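Local coordinates for protein HI1317 (Haemophilus influenzae, PDB 1JOV) that probably interconverts the alpha and beta anomers of D-glucose 6-phosphate, at residues P74-P78 and H88-R92; T151-I155 and R211-L215; E162-E168 and N180-R185; T169-L174 and N190-Y195. The contacts are given in a common frame with arbitrary orientation. Numbering follows the deposited sequence.

Interaction 1. Residues P74-P78 and H88-R92. With SO4 (sulfate ion), chain B.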
# COMPACT_ATOMS: atom_id res chain seq x y z
N PRO A 74 -3.43 0.50 -0.81
CA PRO A 74 -4.58 0.12 -1.63
C PRO A 74 -4.13 -1.00 -2.58
O PRO A 74 -2.99 -1.00 -3.09
CB PRO A 74 -4.88 1.35 -2.54
CG PRO A 74 -4.12 2.51 -1.84
CD PRO A 74 -2.88 1.86 -1.04
N ILE A 75 -5.02 -1.89 -2.82
CA ILE A 75 -4.83 -3.00 -3.76
C ILE A 75 -5.44 -2.63 -5.10
O ILE A 75 -6.69 -2.45 -5.12
CB ILE A 75 -5.55 -4.27 -3.17
CG1 ILE A 75 -5.10 -4.69 -1.73
CG2 ILE A 75 -5.48 -5.48 -4.14
CD1 ILE A 75 -3.67 -5.03 -1.75
N CYS A 76 -4.61 -2.35 -6.10
CA CYS A 76 -5.17 -2.05 -7.44
C CYS A 76 -5.31 -3.36 -8.20
O CYS A 76 -4.28 -4.05 -8.35
CB CYS A 76 -4.19 -1.11 -8.15
SG CYS A 76 -3.77 0.33 -7.13
N TYR A 77 -6.49 -3.70 -8.62
CA TYR A 77 -6.77 -5.00 -9.23
C TYR A 77 -8.20 -5.00 -9.70
O TYR A 77 -9.03 -4.48 -8.95
CB TYR A 77 -6.59 -6.07 -8.11
CG TYR A 77 -7.02 -7.43 -8.52
CD1 TYR A 77 -6.16 -8.29 -9.23
CD2 TYR A 77 -8.27 -7.91 -8.16
CE1 TYR A 77 -6.58 -9.58 -9.52
CE2 TYR A 77 -8.68 -9.14 -8.47
CZ TYR A 77 -7.82 -10.04 -9.18
OH TYR A 77 -8.24 -11.33 -9.52
N PRO A 78 -8.50 -5.59 -10.87
CA PRO A 78 -7.58 -6.32 -11.77
C PRO A 78 -7.02 -5.51 -12.93
O PRO A 78 -6.51 -6.09 -13.90
CB PRO A 78 -8.49 -7.45 -12.31
CG PRO A 78 -9.90 -6.73 -12.48
CD PRO A 78 -9.90 -5.76 -11.29
N HIS A 88 -8.05 1.92 -11.18
CA HIS A 88 -7.45 0.91 -10.27
C HIS A 88 -8.30 -0.25 -9.92
O HIS A 88 -7.97 -1.00 -8.97
CB HIS A 88 -6.90 1.58 -9.01
CG HIS A 88 -5.71 2.39 -9.28
ND1 HIS A 88 -4.60 1.94 -9.99
CD2 HIS A 88 -5.43 3.67 -8.93
CE1 HIS A 88 -3.71 2.91 -10.05
NE2 HIS A 88 -4.20 3.98 -9.42
N GLY A 89 -9.41 -0.46 -10.64
CA GLY A 89 -10.18 -1.67 -10.44
C GLY A 89 -11.11 -1.64 -9.22
O GLY A 89 -11.39 -0.57 -8.70
N THR A 90 -11.63 -2.82 -8.82
CA THR A 90 -12.70 -2.84 -7.83
C THR A 90 -12.26 -3.38 -6.50
O THR A 90 -12.97 -3.29 -5.50
CB THR A 90 -13.87 -3.73 -8.36
OG1 THR A 90 -13.36 -5.04 -8.66
CG2 THR A 90 -14.42 -3.25 -9.77
N ALA A 91 -11.09 -3.98 -6.47
CA ALA A 91 -10.66 -4.54 -5.22
C ALA A 91 -10.68 -3.55 -4.02
O ALA A 91 -11.03 -3.93 -2.92
CB ALA A 91 -9.25 -5.10 -5.37
N ARG A 92 -10.31 -2.31 -4.28
CA ARG A 92 -10.05 -1.42 -3.17
C ARG A 92 -11.36 -0.74 -2.65
O ARG A 92 -11.32 -0.03 -1.65
CB ARG A 92 -9.07 -0.36 -3.63
CG ARG A 92 -9.62 0.63 -4.71
CD ARG A 92 -8.56 1.63 -5.05
NE ARG A 92 -9.06 2.54 -6.11
CZ ARG A 92 -8.61 3.78 -6.35
NH1 ARG A 92 -7.65 4.31 -5.65
NH2 ARG A 92 -9.15 4.46 -7.40
S SO4 B . -7.34 7.71 -7.37
O1 SO4 B . -6.88 7.06 -6.16
O2 SO4 B . -6.48 7.23 -8.42
O3 SO4 B . -7.27 9.18 -7.28
O4 SO4 B . -8.73 7.41 -7.58
O HOH W 1 -8.78 -1.87 -6.62
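P74 starts the contact lightly, its CB 4.5 Å from R92 CD. At I75 the carbonyl does more: water 1 donates to I75 O (2.6 Å) and to H88 O (2.6 Å) while accepting from R92 N (2.8 Å), filling the gap between the backbones. The I75 side chain adds a loose apolar touch, CG2 to A91 CB at 4.0 Å. C76 sets its sulfur over one face of the H88 imidazole, SG lying 3.7 Å from the ring centroid, and its CA makes a C-H...O contact with H88 O at 3.4 Å. Next comes the direct tie: Y77 N donates to H88 O (3.1 Å), and Y77 O accepts from A91 N (3.3 Å) and, weakly, from T90 N (3.1 Å). G89 passes so close to this carbonyl that a CB there would clash with it. P78, after a cis peptide bond, ends the segment beside G89 and T90. Beyond this pairing, R92 donates from NH1 to O1 (2.9 Å) and from NH2 to O4 (3.0 Å) of a sulfate, probably from the crystallisation liquor, that R70 also binds. C76 and H88 approach H150 and E248, predicted active-site residues. A short edge strand and the loop after it thus line the site, consistent with a place for the substrate phosphate in a glucose-6-phosphate 1-epimerase of the galactose mutarotase-like fold.

Interaction 2. Residues T151-I155 and R211-L215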
# COMPACT_ATOMS: atom_id res chain seq x y z
N THR A 151 1.58 1.47 -2.25
CA THR A 151 1.99 1.87 -0.88
C THR A 151 2.30 3.38 -0.73
O THR A 151 3.12 3.93 -1.46
CB THR A 151 3.23 1.05 -0.46
OG1 THR A 151 2.99 -0.35 -0.75
CG2 THR A 151 3.54 1.22 1.14
N TYR A 152 1.61 3.96 0.26
CA TYR A 152 1.87 5.37 0.62
C TYR A 152 2.72 5.38 1.85
O TYR A 152 2.28 5.01 2.99
CB TYR A 152 0.58 6.19 0.93
CG TYR A 152 -0.38 6.41 -0.15
CD1 TYR A 152 -1.20 5.39 -0.66
CD2 TYR A 152 -0.63 7.70 -0.58
CE1 TYR A 152 -2.16 5.66 -1.69
CE2 TYR A 152 -1.55 7.96 -1.57
CZ TYR A 152 -2.33 6.98 -2.11
OH TYR A 152 -3.27 7.28 -3.08
N PHE A 153 3.97 5.83 1.63
CA PHE A 153 4.91 5.87 2.77
C PHE A 153 4.88 7.25 3.44
O PHE A 153 4.65 8.27 2.78
CB PHE A 153 6.33 5.57 2.34
CG PHE A 153 6.49 4.22 1.83
CD1 PHE A 153 6.62 3.17 2.70
CD2 PHE A 153 6.48 4.00 0.47
CE1 PHE A 153 6.73 1.83 2.18
CE2 PHE A 153 6.56 2.78 -0.03
CZ PHE A 153 6.75 1.64 0.81
N ASN A 154 4.92 7.23 4.77
CA ASN A 154 4.84 8.41 5.60
C ASN A 154 6.30 8.98 5.74
O ASN A 154 7.19 8.28 6.23
CB ASN A 154 4.29 7.99 6.98
CG ASN A 154 3.97 9.18 7.93
OD1 ASN A 154 3.50 10.24 7.51
ND2 ASN A 154 4.17 8.95 9.23
N ILE A 155 6.46 10.27 5.44
CA ILE A 155 7.81 10.85 5.53
C ILE A 155 7.75 12.24 6.17
O ILE A 155 6.68 12.87 6.15
CB ILE A 155 8.39 10.96 4.12
CG1 ILE A 155 7.41 11.67 3.22
CG2 ILE A 155 8.80 9.60 3.53
CD1 ILE A 155 7.95 12.32 2.07
N ARG A 211 15.29 8.28 9.14
CA ARG A 211 15.18 6.83 9.08
C ARG A 211 15.25 6.39 7.64
O ARG A 211 15.17 7.21 6.72
CB ARG A 211 13.87 6.35 9.65
CG ARG A 211 12.62 6.73 8.85
CD ARG A 211 11.33 6.67 9.70
NE ARG A 211 10.08 6.83 8.93
CZ ARG A 211 8.87 6.46 9.36
NH1 ARG A 211 8.74 5.92 10.57
NH2 ARG A 211 7.80 6.65 8.59
N THR A 212 15.40 5.08 7.41
CA THR A 212 15.33 4.55 6.07
C THR A 212 14.25 3.48 6.00
O THR A 212 14.29 2.56 6.81
CB THR A 212 16.62 3.83 5.77
OG1 THR A 212 17.61 4.84 5.61
CG2 THR A 212 16.60 3.21 4.38
N ILE A 213 13.37 3.63 5.05
CA ILE A 213 12.36 2.61 4.81
C ILE A 213 12.92 1.68 3.76
O ILE A 213 13.05 2.07 2.59
CB ILE A 213 11.03 3.24 4.36
CG1 ILE A 213 10.45 4.18 5.42
CG2 ILE A 213 10.01 2.18 3.99
CD1 ILE A 213 9.05 4.65 5.12
N ALA A 214 13.25 0.45 4.15
CA ALA A 214 13.84 -0.48 3.16
C ALA A 214 12.75 -1.38 2.55
O ALA A 214 11.90 -1.85 3.31
CB ALA A 214 14.85 -1.32 3.82
N LEU A 215 12.81 -1.65 1.24
CA LEU A 215 11.74 -2.45 0.58
C LEU A 215 12.32 -3.64 -0.13
O LEU A 215 13.23 -3.48 -0.97
CB LEU A 215 10.92 -1.64 -0.42
CG LEU A 215 10.32 -0.41 0.19
CD1 LEU A 215 9.69 0.47 -0.74
CD2 LEU A 215 9.45 -0.81 1.44
O HOH W 2 10.00 8.16 6.54
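This is a face-to-face contact between two beta sheets, buried in the core between strand 145-154 of one and strand 211-218 of the other. The axes of the short strands 152-154 and 211-215 come no closer than 9.7 Å and run nearly antiparallel, at 157°, so side chains rather than backbone hydrogen bonds bridge the gap. F153 points across into it: its CD1 is 3.7 Å from I213 CD1, and its CZ is 3.5 Å from L215 CD1. I204 and I266, from strands next to 211-218, touch the same phenyl group and extend the apolar layer. Alternation along 211-215 turns R211, I213 and L215 toward 151-155. R211 stretches out along the edge of the core, its NH2 donating to N154 O at 2.9 Å. Water 2 makes a second link, accepting from R211 NE (2.7 Å) and donating to N154 O (2.8 Å). The guanidinium also donates to the carbonyls of Q52 and D53, and N154 ND2 reaches D53 O as well. The chemistry thus changes along the strands: hydrocarbon closes the sheet interface at F153, whereas at N154 a buried arginine satisfies backbone carbonyls, tying strands 145-154 and 211-218 and residues Q52-D53 together through neutral acceptors.

Interaction 3. Residues E162-E168 and N180-R185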
# COMPACT_ATOMS: atom_id res chain seq x y z
N GLU A 162 15.41 10.71 -0.27
CA GLU A 162 16.02 10.19 -1.49
C GLU A 162 15.54 8.79 -1.64
O GLU A 162 15.42 8.05 -0.67
CB GLU A 162 17.56 10.19 -1.52
CG GLU A 162 18.24 11.49 -1.09
CD GLU A 162 19.74 11.29 -0.86
OE1 GLU A 162 20.38 10.45 -1.56
OE2 GLU A 162 20.31 11.94 0.04
N VAL A 163 15.37 8.44 -2.91
CA VAL A 163 14.91 7.14 -3.32
C VAL A 163 16.13 6.42 -3.91
O VAL A 163 16.66 6.84 -4.93
CB VAL A 163 13.82 7.26 -4.34
CG1 VAL A 163 13.24 5.89 -4.50
CG2 VAL A 163 12.64 8.18 -3.83
N GLN A 164 16.57 5.40 -3.22
CA GLN A 164 17.72 4.62 -3.61
C GLN A 164 17.38 3.30 -4.30
O GLN A 164 16.41 2.63 -3.91
CB GLN A 164 18.54 4.27 -2.38
CG GLN A 164 18.77 5.41 -1.38
CD GLN A 164 19.56 4.98 -0.15
OE1 GLN A 164 20.40 5.74 0.36
NE2 GLN A 164 19.30 3.77 0.34
N GLY A 165 18.18 2.92 -5.30
CA GLY A 165 18.00 1.61 -5.90
C GLY A 165 17.14 1.47 -7.13
O GLY A 165 17.07 0.37 -7.68
N LEU A 166 16.53 2.54 -7.63
CA LEU A 166 15.79 2.42 -8.88
C LEU A 166 16.70 2.64 -10.12
O LEU A 166 17.80 3.16 -10.00
CB LEU A 166 14.58 3.37 -8.85
CG LEU A 166 13.43 2.98 -7.89
CD1 LEU A 166 12.40 4.10 -7.79
CD2 LEU A 166 12.77 1.68 -8.36
N PRO A 167 16.24 2.24 -11.29
CA PRO A 167 17.05 2.28 -12.53
C PRO A 167 17.35 3.77 -12.83
O PRO A 167 16.80 4.65 -12.15
CB PRO A 167 16.03 1.82 -13.57
CG PRO A 167 15.30 0.70 -12.87
CD PRO A 167 15.21 1.10 -11.39
N GLU A 168 18.17 4.03 -13.87
CA GLU A 168 18.45 5.40 -14.25
C GLU A 168 17.57 5.81 -15.43
O GLU A 168 17.81 6.82 -16.06
CB GLU A 168 19.94 5.59 -14.53
CG GLU A 168 20.87 5.11 -13.41
CD GLU A 168 22.28 5.62 -13.60
OE1 GLU A 168 22.39 6.81 -13.98
OE2 GLU A 168 23.27 4.86 -13.40
N ASN A 180 15.46 9.72 -18.88
CA ASN A 180 16.60 9.32 -18.08
C ASN A 180 16.49 9.90 -16.70
O ASN A 180 15.88 10.96 -16.54
CB ASN A 180 17.86 9.83 -18.75
CG ASN A 180 18.61 8.72 -19.47
OD1 ASN A 180 19.65 8.20 -18.97
ND2 ASN A 180 18.06 8.32 -20.63
N VAL A 181 17.04 9.20 -15.69
CA VAL A 181 16.93 9.66 -14.29
C VAL A 181 18.03 9.24 -13.34
O VAL A 181 18.64 8.19 -13.47
CB VAL A 181 15.62 9.17 -13.63
CG1 VAL A 181 14.40 9.75 -14.33
CG2 VAL A 181 15.57 7.64 -13.64
N PRO A 182 18.28 10.13 -12.37
CA PRO A 182 19.27 10.01 -11.30
C PRO A 182 19.00 8.90 -10.28
O PRO A 182 17.84 8.58 -9.95
CB PRO A 182 19.12 11.37 -10.60
CG PRO A 182 18.61 12.24 -11.64
CD PRO A 182 17.57 11.41 -12.30
N SER A 183 20.06 8.32 -9.75
CA SER A 183 19.85 7.37 -8.69
C SER A 183 21.00 7.53 -7.71
O SER A 183 22.13 7.23 -8.05
CB SER A 183 19.73 5.94 -9.22
OG SER A 183 19.75 5.01 -8.14
N PRO A 184 20.72 7.97 -6.49
CA PRO A 184 19.36 8.19 -5.97
C PRO A 184 18.55 9.25 -6.67
O PRO A 184 19.06 10.03 -7.54
CB PRO A 184 19.62 8.55 -4.50
CG PRO A 184 20.98 7.98 -4.21
CD PRO A 184 21.73 8.28 -5.47
N ARG A 185 17.25 9.24 -6.36
CA ARG A 185 16.35 10.22 -6.96
C ARG A 185 15.78 10.98 -5.81
O ARG A 185 15.57 10.40 -4.75
CB ARG A 185 15.17 9.54 -7.69
CG ARG A 185 14.25 10.53 -8.36
CD ARG A 185 14.13 10.30 -9.88
NE ARG A 185 13.22 11.23 -10.53
CZ ARG A 185 12.21 10.86 -11.29
NH1 ARG A 185 11.94 9.55 -11.46
NH2 ARG A 185 11.48 11.79 -11.88
O HOH W 3 16.89 5.43 -7.32
O HOH W 4 20.41 4.50 -5.79
O HOH W 5 15.81 6.64 -10.04
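N180 enters with a C-H...O contact, its CA 3.4 Å from E168 O. That same oxygen takes a short hydrogen bond from V181 N, 2.5 Å, while V181 O lies 2.9 Å from E168 CA, so the backbones run tightly together here. V181 CG2 also rests 3.6 Å from P167 O. At P182 the chains part and water 5 bridges them, donating to P182 O (2.8 Å) and to P167 O (3.1 Å). S183 turns inward, into the bend at G165-L166. Its hydroxyl shares water 3 (OG 3.0 Å) with V163 O (2.8 Å) and L166 N (2.9 Å), and water 4 (OG 2.5 Å) with G165 N (2.8 Å). A cis peptide bond then leads to P184, which lies against the strand: its CA is 3.2 Å from V163 O and its CB 3.6 Å from E162 OE1. R185 closes the contact as an antiparallel hydrogen-bonded pair with V163, R185 O accepting from V163 N (2.7 Å) and R185 N donating to V163 O (2.9 Å). Its side chain leaves for Y195, where NH1 meets the hydroxyl. Direct backbone hydrogen bonds therefore close both ends of this surface contact, while a serine hydroxyl and ordered waters serve the peptide groups in between, where P167, P182 and P184 have no amide hydrogen to donate.

Interaction 4. Residues T169-L174 and N190-Y195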
# COMPACT_ATOMS: atom_id res chain seq x y z
N THR A 169 16.56 5.00 -15.74
CA THR A 169 15.55 5.43 -16.68
C THR A 169 14.17 4.91 -16.19
O THR A 169 14.07 3.95 -15.44
CB THR A 169 15.85 4.87 -18.08
OG1 THR A 169 14.77 5.17 -18.97
CG2 THR A 169 15.79 3.38 -18.11
N CYS A 170 13.11 5.50 -16.73
CA CYS A 170 11.77 5.11 -16.36
C CYS A 170 10.87 5.69 -17.40
O CYS A 170 11.28 6.58 -18.17
CB CYS A 170 11.39 5.69 -14.97
SG CYS A 170 11.22 7.52 -14.85
N PHE A 171 9.63 5.24 -17.39
CA PHE A 171 8.62 5.77 -18.28
C PHE A 171 7.85 6.81 -17.50
O PHE A 171 7.37 6.53 -16.38
CB PHE A 171 7.70 4.64 -18.77
CG PHE A 171 6.68 5.08 -19.78
CD1 PHE A 171 7.06 5.23 -21.13
CD2 PHE A 171 5.38 5.30 -19.45
CE1 PHE A 171 6.13 5.62 -22.10
CE2 PHE A 171 4.44 5.68 -20.39
CZ PHE A 171 4.82 5.85 -21.74
N ASN A 172 7.74 8.02 -18.07
CA ASN A 172 7.05 9.17 -17.45
C ASN A 172 5.60 9.25 -17.92
O ASN A 172 5.35 9.62 -19.06
CB ASN A 172 7.80 10.51 -17.78
CG ASN A 172 7.32 11.70 -16.95
OD1 ASN A 172 6.20 11.73 -16.41
ND2 ASN A 172 8.17 12.74 -16.89
N SER A 173 4.66 8.89 -17.04
CA SER A 173 3.25 8.83 -17.41
C SER A 173 2.72 10.21 -17.61
O SER A 173 1.64 10.40 -18.17
CB SER A 173 2.42 8.09 -16.34
OG SER A 173 2.98 6.81 -16.13
N LEU A 174 3.45 11.17 -17.05
CA LEU A 174 2.98 12.55 -17.08
C LEU A 174 2.86 13.00 -18.55
O LEU A 174 1.78 13.45 -19.00
CB LEU A 174 3.90 13.44 -16.20
CG LEU A 174 3.68 13.14 -14.70
CD1 LEU A 174 4.57 13.99 -13.78
CD2 LEU A 174 2.23 13.27 -14.34
N ASN A 190 6.10 17.12 -9.30
CA ASN A 190 5.15 16.03 -9.62
C ASN A 190 5.83 14.93 -10.38
O ASN A 190 6.32 15.15 -11.51
CB ASN A 190 3.97 16.54 -10.40
CG ASN A 190 2.98 15.49 -10.75
OD1 ASN A 190 2.05 15.78 -11.52
ND2 ASN A 190 3.09 14.29 -10.15
N VAL A 191 5.88 13.76 -9.75
CA VAL A 191 6.50 12.57 -10.32
C VAL A 191 5.46 11.45 -10.42
O VAL A 191 4.67 11.23 -9.50
CB VAL A 191 7.70 12.08 -9.51
CG1 VAL A 191 8.32 10.76 -10.06
CG2 VAL A 191 8.83 13.12 -9.38
N ASP A 192 5.37 10.85 -11.59
CA ASP A 192 4.42 9.78 -11.87
C ASP A 192 5.09 8.84 -12.90
O ASP A 192 4.74 8.86 -14.09
CB ASP A 192 3.04 10.27 -12.32
CG ASP A 192 1.95 9.18 -12.24
OD1 ASP A 192 2.32 8.02 -11.97
OD2 ASP A 192 0.72 9.35 -12.38
N CYS A 193 6.00 8.01 -12.42
CA CYS A 193 6.80 7.25 -13.36
C CYS A 193 6.91 5.77 -13.10
O CYS A 193 6.99 5.32 -11.95
CB CYS A 193 8.18 7.89 -13.49
SG CYS A 193 9.30 7.51 -12.15
N ILE A 194 6.93 5.00 -14.15
CA ILE A 194 7.00 3.56 -14.07
C ILE A 194 8.37 3.03 -14.39
O ILE A 194 8.85 3.17 -15.53
CB ILE A 194 6.00 2.93 -15.04
CG1 ILE A 194 4.61 3.55 -14.87
CG2 ILE A 194 5.91 1.42 -14.84
CD1 ILE A 194 3.62 3.16 -15.95
N TYR A 195 9.03 2.43 -13.42
CA TYR A 195 10.29 1.78 -13.63
C TYR A 195 10.14 0.27 -13.83
O TYR A 195 9.26 -0.38 -13.26
CB TYR A 195 11.16 1.84 -12.38
CG TYR A 195 11.71 3.19 -11.93
CD1 TYR A 195 10.94 4.10 -11.22
CD2 TYR A 195 13.04 3.54 -12.18
CE1 TYR A 195 11.45 5.30 -10.76
CE2 TYR A 195 13.55 4.72 -11.73
CZ TYR A 195 12.77 5.62 -11.02
OH TYR A 195 13.33 6.83 -10.56
O HOH W 6 1.66 5.96 -13.67
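C170 sits over the Y195 ring, its CB 3.8 Å from the centroid and almost on the ring normal, a CH-pi contact. Its SG is 3.3 Å from C193 SG, too far for a disulfide in this conformer of C193; a second conformer is deposited, and the C170-C193 disulfide has been seen in a crystal structure of this protein. F171 and I194 share one face of the sheet, CB to CB at 4.4 Å, and N172 and C193 the opposite one. The backbones pair directly: F171 N to I194 O, 2.9 Å, and I194 N to F171 O, 2.7 Å. Farther out, L174 CD2 lies 3.7 Å from D192 CB, and S173 N donates to D192 O (3.0 Å). At the polar edge, water 6 bridges S173 OG (2.9 Å) and D192 OD1 (2.8 Å), while N172 OD1, less surely placed, accepts from L174 N (2.9 Å) in an Asx turn. This is an antiparallel strand pair near one edge of the sheet that also carries the predicted active-site residues H150 and E248.

Along the chain interaction 1 closes first. Interactions 3 and 4 then fall inside the loop closed by interaction 2, their segments alternating. Interactions 1 and 2 have centres about 21 Å apart yet touch where P74 packs on Y152, their strands 75-76 and 145-154 being neighbours in one sheet. Interaction 4 belongs to that sheet too, toward its far edge; interaction 2 joins it to the sheet holding strands 211-218 and 161-164. Interactions 3 and 4, about 12 Å between centres, meet around Y195, which L166, P167 and R185 touch. The sheet thus runs from the predicted active site to the peripheral strands 191-196, 169-172 and 177-180, backed by the second sheet.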